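Leucine aminopeptidase (Fimbriiglobus ruber, PDB 7D1B) probably acts as a zinc-dependent glutaminyl cyclase of the M28 aminopeptidase family, turning N-terminal glutamine of peptides into pyroglutamate. Local coordinates at residues V230-L242 / K317-L330. Residues are numbered along the deposited sequence; the frame is centred on the assembly and turned at random.
With GOL (glycerol), chain I.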
loop_
_atom_site.group_PDB
_atom_site.type_symbol
_atom_site.label_atom_id
_atom_site.label_comp_id
_atom_site.label_asym_id
_atom_site.label_seq_id
_atom_site.Cartn_x
_atom_site.Cartn_y
_atom_site.Cartn_z
ATOM N N VAL A 230 0.815 -8.120 0.161
ATOM C CA VAL A 230 1.965 -7.223 0.181
ATOM C C VAL A 230 1.455 -5.811 0.366
ATOM O O VAL A 230 0.659 -5.332 -0.449
ATOM C CB VAL A 230 2.838 -7.346 -1.082
ATOM C CG1 VAL A 230 3.906 -6.273 -1.051
ATOM C CG2 VAL A 230 3.457 -8.729 -1.159
ATOM N N LEU A 231 1.911 -5.162 1.435
ATOM C CA LEU A 231 1.649 -3.759 1.712
ATOM C C LEU A 231 2.813 -2.934 1.186
ATOM O O LEU A 231 3.977 -3.266 1.426
ATOM C CB LEU A 231 1.514 -3.565 3.224
ATOM C CG LEU A 231 1.421 -2.113 3.676
ATOM C CD1 LEU A 231 0.124 -1.456 3.187
ATOM C CD2 LEU A 231 1.512 -2.023 5.190
ATOM N N LEU A 232 2.494 -1.883 0.456
ATOM C CA LEU A 232 3.494 -0.951 -0.063
ATOM C C LEU A 232 3.468 0.299 0.805
ATOM O O LEU A 232 2.423 0.937 0.909
ATOM C CB LEU A 232 3.094 -0.553 -1.476
ATOM C CG LEU A 232 3.029 -1.702 -2.484
ATOM C CD1 LEU A 232 2.393 -1.197 -3.782
ATOM C CD2 LEU A 232 4.415 -2.310 -2.712
ATOM N N ASP A 233 4.604 0.672 1.397
ATOM C CA ASP A 233 4.630 1.886 2.213
ATOM C C ASP A 233 6.052 2.453 2.223
ATOM O O ASP A 233 6.993 1.712 2.515
ATOM C CB ASP A 233 4.228 1.523 3.650
ATOM C CG ASP A 233 3.758 2.733 4.462
ATOM O OD1 ASP A 233 3.680 3.867 3.915
ATOM O OD2 ASP A 233 3.446 2.575 5.679
ATOM N N LEU A 234 6.229 3.736 1.915
ATOM C CA LEU A 234 7.546 4.371 1.983
ATOM C C LEU A 234 8.578 3.584 1.176
ATOM O O LEU A 234 9.655 3.237 1.673
ATOM C CB LEU A 234 8.025 4.578 3.421
ATOM C CG LEU A 234 7.042 5.166 4.416
ATOM C CD1 LEU A 234 7.694 5.199 5.790
ATOM C CD2 LEU A 234 6.602 6.539 4.021
ATOM N N PHE A 235 8.254 3.328 -0.098
ATOM C CA PHE A 235 8.999 2.355 -0.888
ATOM C C PHE A 235 9.528 2.906 -2.196
ATOM O O PHE A 235 10.247 2.180 -2.883
ATOM C CB PHE A 235 8.103 1.144 -1.233
ATOM C CG PHE A 235 7.040 1.472 -2.230
ATOM C CD1 PHE A 235 5.827 1.999 -1.824
ATOM C CD2 PHE A 235 7.254 1.284 -3.593
ATOM C CE1 PHE A 235 4.864 2.382 -2.748
ATOM C CE2 PHE A 235 6.291 1.656 -4.525
ATOM C CZ PHE A 235 5.088 2.193 -4.096
ATOM N N ALA A 236 9.164 4.130 -2.587
ATOM C CA ALA A 236 9.311 4.560 -3.967
ATOM C C ALA A 236 10.407 5.591 -4.169
ATOM O O ALA A 236 10.574 6.080 -5.291
ATOM C CB ALA A 236 7.977 5.090 -4.495
ATOM N N HIS A 237 11.146 5.933 -3.120
ATOM C CA HIS A 237 12.208 6.926 -3.230
ATOM C C HIS A 237 13.458 6.344 -3.888
ATOM O O HIS A 237 13.690 5.127 -3.925
ATOM C CB HIS A 237 12.533 7.513 -1.853
ATOM C CG HIS A 237 12.739 6.490 -0.789
ATOM N ND1 HIS A 237 11.708 5.714 -0.299
ATOM C CD2 HIS A 237 13.849 6.135 -0.097
ATOM C CE1 HIS A 237 12.179 4.929 0.656
ATOM N NE2 HIS A 237 13.474 5.164 0.798
ATOM N N ASP A 238 14.282 7.252 -4.400
ATOM C CA ASP A 238 15.515 6.898 -5.096
ATOM C C ASP A 238 16.486 6.232 -4.128
ATOM O O ASP A 238 16.836 6.810 -3.100
ATOM C CB ASP A 238 16.106 8.206 -5.631
ATOM C CG ASP A 238 17.289 8.001 -6.542
ATOM O OD1 ASP A 238 17.482 6.896 -7.081
ATOM O OD2 ASP A 238 18.021 8.994 -6.749
ATOM N N GLY A 239 16.950 5.030 -4.459
ATOM C CA GLY A 239 17.907 4.373 -3.591
ATOM C C GLY A 239 17.294 3.767 -2.352
ATOM O O GLY A 239 18.017 3.490 -1.388
ATOM N N ALA A 240 15.982 3.524 -2.357
ATOM C CA ALA A 240 15.319 2.949 -1.194
ATOM C C ALA A 240 15.997 1.657 -0.750
ATOM O O ALA A 240 16.497 0.873 -1.569
ATOM C CB ALA A 240 13.855 2.653 -1.535
ATOM N N ARG A 241 16.003 1.439 0.560
ATOM C CA ARG A 241 16.520 0.216 1.169
ATOM C C ARG A 241 15.336 -0.546 1.754
ATOM O O ARG A 241 14.872 -0.241 2.858
ATOM C CB ARG A 241 17.567 0.557 2.228
ATOM C CG ARG A 241 18.086 -0.652 2.973
ATOM C CD ARG A 241 19.107 -0.236 4.062
ATOM N NE ARG A 241 19.364 -1.335 4.996
ATOM C CZ ARG A 241 18.588 -1.637 6.040
ATOM N NH1 ARG A 241 17.529 -0.891 6.324
ATOM N NH2 ARG A 241 18.870 -2.690 6.796
ATOM N N LEU A 242 14.817 -1.507 0.989
ATOM C CA LEU A 242 13.634 -2.286 1.374
ATOM C C LEU A 242 14.134 -3.510 2.127
ATOM O O LEU A 242 14.467 -4.539 1.540
ATOM C CB LEU A 242 12.781 -2.635 0.149
ATOM C CG LEU A 242 12.318 -1.443 -0.700
ATOM C CD1 LEU A 242 11.548 -1.936 -1.917
ATOM C CD2 LEU A 242 11.494 -0.441 0.115
ATOM N N LYS A 317 10.484 13.473 -4.941
ATOM C CA LYS A 317 11.246 12.461 -4.216
ATOM C C LYS A 317 11.025 11.057 -4.758
ATOM O O LYS A 317 11.697 10.122 -4.316
ATOM C CB LYS A 317 10.884 12.477 -2.727
ATOM C CG LYS A 317 11.003 13.843 -2.061
ATOM C CD LYS A 317 12.402 14.463 -2.227
ATOM C CE LYS A 317 12.549 15.769 -1.445
ATOM N NZ LYS A 317 11.534 16.773 -1.853
ATOM N N ILE A 318 10.097 10.883 -5.678
ATOM C CA ILE A 318 9.750 9.557 -6.176
ATOM C C ILE A 318 10.649 9.201 -7.353
ATOM O O ILE A 318 10.854 10.017 -8.254
ATOM C CB ILE A 318 8.278 9.517 -6.607
ATOM C CG1 ILE A 318 7.363 9.959 -5.461
ATOM C CG2 ILE A 318 7.921 8.127 -7.135
ATOM C CD1 ILE A 318 7.533 9.150 -4.174
ATOM N N SER A 319 11.177 7.984 -7.355
ATOM C CA SER A 319 11.932 7.459 -8.484
ATOM C C SER A 319 11.030 6.549 -9.324
ATOM O O SER A 319 10.537 5.526 -8.832
ATOM C CB SER A 319 13.130 6.670 -7.967
ATOM O OG SER A 319 13.615 5.815 -8.985
ATOM N N GLY A 320 10.841 6.893 -10.596
ATOM C CA GLY A 320 10.075 6.016 -11.470
ATOM C C GLY A 320 10.701 4.645 -11.627
ATOM O O GLY A 320 9.994 3.642 -11.695
ATOM N N LYS A 321 12.037 4.583 -11.687
ATOM C CA LYS A 321 12.706 3.292 -11.785
ATOM C C LYS A 321 12.440 2.444 -10.548
ATOM O O LYS A 321 12.211 1.235 -10.650
ATOM C CB LYS A 321 14.207 3.483 -11.987
ATOM C CG LYS A 321 15.045 2.224 -11.654
ATOM C CD LYS A 321 15.130 1.120 -12.697
ATOM C CE LYS A 321 16.051 0.024 -12.174
ATOM N NZ LYS A 321 15.772 -1.280 -12.799
ATOM N N GLN A 322 12.456 3.062 -9.369
ATOM C CA GLN A 322 12.145 2.329 -8.150
ATOM C C GLN A 322 10.710 1.812 -8.176
ATOM O O GLN A 322 10.447 0.658 -7.788
ATOM C CB GLN A 322 12.387 3.240 -6.950
ATOM C CG GLN A 322 12.052 2.631 -5.595
ATOM C CD GLN A 322 12.855 1.385 -5.254
ATOM O OE1 GLN A 322 13.937 1.136 -5.807
ATOM N NE2 GLN A 322 12.337 0.589 -4.330
ATOM N N MET A 323 9.770 2.632 -8.663
ATOM C CA MET A 323 8.390 2.178 -8.782
ATOM C C MET A 323 8.286 0.979 -9.716
ATOM O O MET A 323 7.587 0.012 -9.417
ATOM C CB MET A 323 7.504 3.316 -9.281
ATOM C CG MET A 323 7.403 4.437 -8.300
ATOM S SD MET A 323 6.164 5.669 -8.628
ATOM C CE MET A 323 4.614 4.803 -8.390
ATOM N N VAL A 324 8.962 1.040 -10.867
ATOM C CA VAL A 324 8.916 -0.051 -11.839
ATOM C C VAL A 324 9.506 -1.324 -11.245
ATOM O O VAL A 324 8.963 -2.422 -11.432
ATOM C CB VAL A 324 9.634 0.366 -13.143
ATOM C CG1 VAL A 324 9.956 -0.861 -14.009
ATOM C CG2 VAL A 324 8.805 1.395 -13.915
ATOM N N ASP A 325 10.630 -1.203 -10.528
ATOM C CA ASP A 325 11.237 -2.377 -9.909
ATOM C C ASP A 325 10.260 -3.048 -8.950
ATOM O O ASP A 325 10.072 -4.273 -8.979
ATOM C CB ASP A 325 12.490 -1.984 -9.130
ATOM C CG ASP A 325 13.725 -1.826 -9.971
ATOM O OD1 ASP A 325 13.704 -2.049 -11.194
ATOM O OD2 ASP A 325 14.742 -1.450 -9.370
ATOM N N VAL A 326 9.636 -2.257 -8.068
ATOM C CA VAL A 326 8.687 -2.841 -7.124
ATOM C C VAL A 326 7.488 -3.437 -7.858
ATOM O O VAL A 326 7.024 -4.541 -7.520
ATOM C CB VAL A 326 8.304 -1.821 -6.042
ATOM C CG1 VAL A 326 7.182 -2.348 -5.152
ATOM C CG2 VAL A 326 9.540 -1.468 -5.202
ATOM N N GLY A 327 7.000 -2.752 -8.896
ATOM C CA GLY A 327 5.908 -3.304 -9.679
ATOM C C GLY A 327 6.243 -4.635 -10.314
ATOM O O GLY A 327 5.432 -5.568 -10.304
ATOM N N ASN A 328 7.454 -4.761 -10.858
ATOM C CA ASN A 328 7.847 -6.023 -11.467
ATOM C C ASN A 328 8.005 -7.113 -10.430
ATOM O O ASN A 328 7.691 -8.268 -10.716
ATOM C CB ASN A 328 9.095 -5.825 -12.295
ATOM C CG ASN A 328 8.764 -5.329 -13.692
ATOM O OD1 ASN A 328 7.806 -5.806 -14.328
ATOM N ND2 ASN A 328 9.574 -4.441 -14.205
ATOM N N VAL A 329 8.466 -6.780 -9.222
ATOM C CA VAL A 329 8.526 -7.795 -8.170
ATOM C C VAL A 329 7.131 -8.282 -7.818
ATOM O O VAL A 329 6.893 -9.487 -7.689
ATOM C CB VAL A 329 9.297 -7.258 -6.951
ATOM C CG1 VAL A 329 9.179 -8.218 -5.772
ATOM C CG2 VAL A 329 10.750 -7.034 -7.335
ATOM N N LEU A 330 6.181 -7.354 -7.671
ATOM C CA LEU A 330 4.801 -7.762 -7.374
ATOM C C LEU A 330 4.237 -8.640 -8.482
ATOM O O LEU A 330 3.605 -9.668 -8.207
ATOM C CB LEU A 330 3.916 -6.532 -7.211
ATOM C CG LEU A 330 4.202 -5.658 -5.998
ATOM C CD1 LEU A 330 3.434 -4.351 -6.115
ATOM C CD2 LEU A 330 3.815 -6.397 -4.722
HETATM C C1 GOL I . 17.792 1.652 -7.508
HETATM O O1 GOL I . 17.565 0.456 -6.892
HETATM C C2 GOL I . 16.449 2.437 -7.518
HETATM O O2 GOL I . 16.075 2.850 -6.230
HETATM C C3 GOL I . 16.552 3.582 -8.490
HETATM O O3 GOL I . 17.085 4.640 -7.786
HETATM O O HOH W 1 14.173 10.149 -3.559
HETATM O O HOH W 2 16.107 6.571 -9.492
#
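Q322 of helix 320-336 and F235, in the loop after strand 225-232, meet in the polar half of this contact, in which the C-terminal helix of the M28 α/β fold packs on one side of the mixed central sheet. The axes of the short segments 230-232 and 320-330 run nearly antiparallel (169°). Two hydrogen bonds cross between the segments. Q322 NE2 donates to F235 O (3.0 Å), arriving almost in line with that carbonyl, F235 O lying slightly out of the plane of the Q322 amide; the same nitrogen also bonds to S270 OG. Q322 CG stands anti to the backbone N (chi1 178°), 3.4 Å from H237 O, and the bend at chi2 (61°) then directs the amide so that NE2 reaches F235 O. S319 N donates to A236 O (2.9 Å), while S319 OG, at the N-cap, accepts from Q322 N. Apolar side chains make the other half. V326 splits its methyls, CG1 lying 3.7 Å from L232 CD2 and CG2 against L242 CD1 and F235 CD2. One turn on, L330 CD1 meets the end of L232, and its CD2 sits 3.7 Å from V230 CG1. A236 CB touches both I318 CG2 and M323 CG; helix 153-167, which supplies the zinc ligand D155, also touches A236 and I318. At the outer end a glycerol, probably from crystallisation, bridges the segments: its O2 accepts from G239 N and donates to Q322 OE1 at 2.8 Å.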